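Local coordinates for protein NADP-dependent 2-hydroxyacid dehydrogenase (Rhizobium etli, PDB 4XCV) that probably reduces 2-oxoacids to the corresponding 2-hydroxyacids, or runs the reverse oxidation, with NADPH/NADP as its cofactor, at residues A[242-247]-A[256-261]. Residues are numbered along the deposited sequence; the frame is centred on the assembly and turned at random.
With NDP (NADPH dihydro-nicotinamide-adenine-dinucleotide phosphate), chain B.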
ATOM      1  N   THR A 242       4.761 -26.910   1.528  1.00 16.57           N
ATOM      2  CA  THR A 242       5.391 -27.474   2.709  1.00 17.37           C
ATOM      3  C   THR A 242       6.760 -26.830   2.974  1.00 16.84           C
ATOM      4  O   THR A 242       7.206 -26.736   4.132  1.00 16.82           O
ATOM      5  CB  THR A 242       5.401 -28.991   2.656  1.00 18.94           C
ATOM      6  OG1 THR A 242       5.688 -29.490   3.974  1.00 21.01           O
ATOM      7  CG2 THR A 242       6.392 -29.479   1.642  1.00 19.19           C
ATOM      8  N   ASP A 243       7.429 -26.361   1.920  1.00 15.62           N
ATOM      9  CA  ASP A 243       8.701 -25.692   2.085  1.00 15.72           C
ATOM     10  C   ASP A 243       8.508 -24.263   2.581  1.00 15.03           C
ATOM     11  O   ASP A 243       9.359 -23.756   3.303  1.00 14.64           O
ATOM     12  CB  ASP A 243       9.506 -25.651   0.785  1.00 16.10           C
ATOM     13  CG  ASP A 243       9.999 -27.008   0.319  1.00 17.56           C
ATOM     14  OD1 ASP A 243       9.828 -28.041   1.037  1.00 19.03           O
ATOM     15  OD2 ASP A 243      10.604 -27.036  -0.796  1.00 18.14           O
ATOM     16  N   ILE A 244       7.420 -23.606   2.180  1.00 14.36           N
ATOM     17  CA  ILE A 244       7.090 -22.292   2.752  1.00 14.10           C
ATOM     18  C   ILE A 244       6.884 -22.458   4.264  1.00 14.51           C
ATOM     19  O   ILE A 244       7.420 -21.720   5.049  1.00 14.65           O
ATOM     20  CB  ILE A 244       5.849 -21.661   2.108  1.00 13.66           C
ATOM     21  CG1 ILE A 244       6.030 -21.472   0.600  1.00 13.27           C
ATOM     22  CG2 ILE A 244       5.515 -20.370   2.842  1.00 13.69           C
ATOM     23  CD1 ILE A 244       4.747 -21.145  -0.088  1.00 13.41           C
ATOM     24  N   VAL A 245       6.084 -23.447   4.664  1.00 14.51           N
ATOM     25  CA  VAL A 245       5.820 -23.680   6.066  1.00 15.25           C
ATOM     26  C   VAL A 245       7.140 -23.908   6.836  1.00 15.74           C
ATOM     27  O   VAL A 245       7.374 -23.301   7.870  1.00 16.07           O
ATOM     28  CB  VAL A 245       4.871 -24.876   6.264  1.00 15.96           C
ATOM     29  CG1 VAL A 245       4.650 -25.199   7.740  1.00 16.82           C
ATOM     30  CG2 VAL A 245       3.523 -24.617   5.601  1.00 15.79           C
ATOM     31  N   SER A 246       7.988 -24.806   6.354  1.00 15.88           N
ATOM     32  CA  SER A 246       9.247 -25.077   7.031  1.00 16.69           C
ATOM     33  C   SER A 246      10.136 -23.854   7.105  1.00 16.13           C
ATOM     34  O   SER A 246      10.774 -23.619   8.118  1.00 16.74           O
ATOM     35  CB  SER A 246       9.966 -26.240   6.340  1.00 17.57           C
ATOM     36  OG  SER A 246       9.242 -27.465   6.528  1.00 19.52           O
ATOM     37  N   ALA A 247      10.182 -23.099   6.005  1.00 15.00           N
ATOM     38  CA  ALA A 247      11.057 -21.909   5.947  1.00 15.09           C
ATOM     39  C   ALA A 247      10.598 -20.848   6.937  1.00 15.22           C
ATOM     40  O   ALA A 247      11.446 -20.189   7.592  1.00 15.14           O
ATOM     41  CB  ALA A 247      11.122 -21.359   4.534  1.00 14.67           C
ATOM     42  N   ALA A 256       5.292 -14.286   4.580  1.00 10.66           N
ATOM     43  CA  ALA A 256       4.844 -14.520   3.201  1.00 10.12           C
ATOM     44  C   ALA A 256       3.517 -13.858   2.970  1.00  9.71           C
ATOM     45  O   ALA A 256       2.756 -13.597   3.888  1.00 10.10           O
ATOM     46  CB  ALA A 256       4.751 -16.014   2.897  1.00 10.44           C
ATOM     47  N   SER A 257       3.216 -13.606   1.697  1.00  9.26           N
ATOM     48  CA  SER A 257       1.872 -13.252   1.266  1.00  9.42           C
ATOM     49  C   SER A 257       1.548 -14.084   0.060  1.00  9.61           C
ATOM     50  O   SER A 257       2.302 -14.102  -0.920  1.00  9.88           O
ATOM     51  CB  SER A 257       1.759 -11.779   0.872  1.00  9.39           C
ATOM     52  OG  SER A 257       1.971 -10.953   2.004  1.00  9.95           O
ATOM     53  N   LEU A 258       0.398 -14.766   0.104  1.00  9.62           N
ATOM     54  CA  LEU A 258       0.024 -15.697  -0.940  1.00  9.86           C
ATOM     55  C   LEU A 258      -1.388 -15.491  -1.396  1.00  9.71           C
ATOM     56  O   LEU A 258      -2.296 -15.480  -0.568  1.00 10.24           O
ATOM     57  CB  LEU A 258       0.172 -17.134  -0.416  1.00 10.64           C
ATOM     58  CG  LEU A 258       1.552 -17.529   0.114  1.00 11.33           C
ATOM     59  CD1 LEU A 258       1.520 -18.846   0.869  1.00 12.08           C
ATOM     60  CD2 LEU A 258       2.614 -17.610  -0.968  1.00 11.87           C
ATOM     61  N   ASP A 259      -1.581 -15.332  -2.703  1.00  9.47           N
ATOM     62  CA  ASP A 259      -2.913 -15.295  -3.288  1.00  9.84           C
ATOM     63  C   ASP A 259      -3.263 -16.567  -4.030  1.00  9.92           C
ATOM     64  O   ASP A 259      -4.430 -16.753  -4.434  1.00 10.31           O
ATOM     65  CB  ASP A 259      -3.011 -14.159  -4.322  1.00  9.93           C
ATOM     66  CG  ASP A 259      -4.413 -13.914  -4.801  1.00 10.15           C
ATOM     67  OD1 ASP A 259      -5.325 -13.613  -3.990  1.00 10.63           O
ATOM     68  OD2 ASP A 259      -4.649 -13.953  -6.032  1.00 10.93           O
ATOM     69  N   VAL A 260      -2.273 -17.427  -4.245  1.00 10.03           N
ATOM     70  CA  VAL A 260      -2.430 -18.640  -5.053  1.00 10.51           C
ATOM     71  C   VAL A 260      -1.830 -19.818  -4.340  1.00 10.75           C
ATOM     72  O   VAL A 260      -0.898 -19.644  -3.591  1.00 10.74           O
ATOM     73  CB  VAL A 260      -1.812 -18.440  -6.467  1.00 10.96           C
ATOM     74  CG1 VAL A 260      -2.560 -17.369  -7.221  1.00 11.28           C
ATOM     75  CG2 VAL A 260      -0.330 -18.079  -6.367  1.00 10.90           C
ATOM     76  N   PHE A 261      -2.371 -21.016  -4.632  1.00 11.12           N
ATOM     77  CA  PHE A 261      -2.023 -22.217  -3.871  1.00 11.67           C
ATOM     78  C   PHE A 261      -1.959 -23.413  -4.775  1.00 12.43           C
ATOM     79  O   PHE A 261      -2.607 -23.453  -5.804  1.00 13.26           O
ATOM     80  CB  PHE A 261      -3.039 -22.416  -2.711  1.00 11.90           C
ATOM     81  CG  PHE A 261      -3.123 -21.214  -1.841  1.00 11.39           C
ATOM     82  CD1 PHE A 261      -3.986 -20.188  -2.152  1.00 11.49           C
ATOM     83  CD2 PHE A 261      -2.206 -21.008  -0.812  1.00 11.58           C
ATOM     84  CE1 PHE A 261      -3.961 -18.997  -1.435  1.00 11.26           C
ATOM     85  CE2 PHE A 261      -2.190 -19.838  -0.101  1.00 11.75           C
ATOM     86  CZ  PHE A 261      -3.054 -18.840  -0.401  1.00 11.57           C
TER
HETATM   87  PA  NDP B 401       3.350 -12.153 -19.149  1.00 10.13           P
HETATM   88  O1A NDP B 401       3.080 -10.772 -19.660  1.00 10.59           O
HETATM   89  O2A NDP B 401       3.310 -13.342 -20.086  1.00 11.81           O
HETATM   90  O5B NDP B 401       4.774 -12.100 -18.422  1.00  9.86           O
HETATM   91  C5B NDP B 401       5.366 -13.319 -17.961  1.00 10.21           C
HETATM   92  C4B NDP B 401       6.724 -12.969 -17.400  1.00  9.66           C
HETATM   93  O4B NDP B 401       7.271 -14.149 -16.817  1.00  9.81           O
HETATM   94  C3B NDP B 401       7.677 -12.488 -18.468  1.00  9.27           C
HETATM   95  O3B NDP B 401       8.528 -11.448 -17.944  1.00  9.61           O
HETATM   96  C2B NDP B 401       8.462 -13.744 -18.737  1.00  9.45           C
HETATM   97  O2B NDP B 401       9.811 -13.535 -19.239  1.00 10.19           O
HETATM   98  C1B NDP B 401       8.551 -14.346 -17.336  1.00  9.23           C
HETATM   99  N9A NDP B 401       8.883 -15.772 -17.338  1.00  9.95           N
HETATM  100  C8A NDP B 401       8.142 -16.741 -17.911  1.00 10.27           C
HETATM  101  N7A NDP B 401       8.811 -17.931 -17.807  1.00 10.85           N
HETATM  102  C5A NDP B 401      10.001 -17.652 -17.195  1.00 10.80           C
HETATM  103  C6A NDP B 401      11.123 -18.417 -16.879  1.00 11.96           C
HETATM  104  N6A NDP B 401      11.153 -19.732 -17.099  1.00 14.36           N
HETATM  105  N1A NDP B 401      12.158 -17.802 -16.294  1.00 12.10           N
HETATM  106  C2A NDP B 401      12.123 -16.477 -16.036  1.00 11.26           C
HETATM  107  N3A NDP B 401      11.085 -15.672 -16.322  1.00 10.68           N
HETATM  108  C4A NDP B 401      10.042 -16.309 -16.897  1.00 10.42           C
HETATM  109  O3  NDP B 401       2.349 -12.501 -17.939  1.00 10.10           O
HETATM  110  PN  NDP B 401       1.548 -11.509 -16.960  1.00 10.01           P
HETATM  111  O1N NDP B 401       2.549 -10.574 -16.368  1.00  9.85           O
HETATM  112  O2N NDP B 401       0.416 -10.900 -17.639  1.00 11.10           O
HETATM  113  O5D NDP B 401       0.974 -12.535 -15.908  1.00 10.24           O
HETATM  114  C5D NDP B 401       1.851 -13.404 -15.178  1.00 10.87           C
HETATM  115  C4D NDP B 401       0.982 -14.522 -14.587  1.00 11.16           C
HETATM  116  O4D NDP B 401       0.170 -14.010 -13.540  1.00 10.95           O
HETATM  117  C3D NDP B 401      -0.011 -15.142 -15.532  1.00 12.09           C
HETATM  118  O3D NDP B 401       0.600 -16.160 -16.344  1.00 14.52           O
HETATM  119  C2D NDP B 401      -1.089 -15.697 -14.615  1.00 12.13           C
HETATM  120  O2D NDP B 401      -0.816 -17.092 -14.341  1.00 16.05           O
HETATM  121  C1D NDP B 401      -0.902 -14.940 -13.332  1.00 10.88           C
HETATM  122  N1N NDP B 401      -2.050 -14.149 -12.882  1.00 10.24           N
HETATM  123  C2N NDP B 401      -2.536 -14.292 -11.608  1.00 11.17           C
HETATM  124  C3N NDP B 401      -3.656 -13.650 -11.200  1.00 12.05           C
HETATM  125  C7N NDP B 401      -4.165 -13.749  -9.857  1.00 14.49           C
HETATM  126  O7N NDP B 401      -5.366 -13.433  -9.686  1.00 21.82           O
HETATM  127  N7N NDP B 401      -3.433 -14.118  -8.821  1.00 12.74           N
HETATM  128  C4N NDP B 401      -4.340 -12.709 -12.112  1.00 11.78           C
HETATM  129  C5N NDP B 401      -3.713 -12.613 -13.418  1.00 11.23           C
HETATM  130  C6N NDP B 401      -2.661 -13.300 -13.805  1.00 11.02           C
HETATM  131  P2B NDP B 401      10.032 -12.737 -20.633  1.00 10.69           P
HETATM  132  O1X NDP B 401      11.475 -12.940 -20.963  1.00 12.16           O
HETATM  133  O2X NDP B 401       9.083 -13.382 -21.630  1.00 12.34           O
HETATM  134  O3X NDP B 401       9.631 -11.339 -20.396  1.00 12.18           O
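Asp-259 OD1 is gripped by the hydroxyl of Thr-281 and the backbone amide of Asp-284, with a weak third bond from the amide of Ala-285. The other carboxylate oxygen, OD2, accepts a nearly straight hydrogen bond from the carboxamide nitrogen N7N of NADPH, 3.0 Å long with an angle of 171° at the hydrogen; bonds to both oxygens should restrain the carboxylate's rotation. CG of Asp-259 lies anti to the backbone N (chi1 -171°), which sends the carboxylate to the nicotinamide end of the cofactor; next to it, Val-260 CG1 packs 3.7 Å from the same N7N. Both residues lie in the loop leaving strand 255-258. Between 242-247 and 256-261 the contact is made by aliphatic carbons. Within 242-247, Ile-244 is the residue that reaches across, and its two branches divide the work. The longer branch ends at CD1, which meets Leu-258 CD1 tip to tip at 4.1 Å, while the shorter methyl, CG2, lies 4.4 Å from Ala-256 CB. Alternate strand residues thus face the helix; between them Ser-257 turns to the other face of the sheet, where its hydroxyl is hydrogen-bonded to Gln-110 and His-114. The interface is small, 99 Å² over both sides, but all three touching residues are buried. It joins the helix to the second strand of the beta-alpha-beta unit formed by strand 229-232, helix 241-250 and strand 255-258 in the Rossmann-type cofactor domain: Phe-230 touches both Ile-244 and Leu-258, and Phe-216 of helix 213-216 adds to the packing round Ile-244.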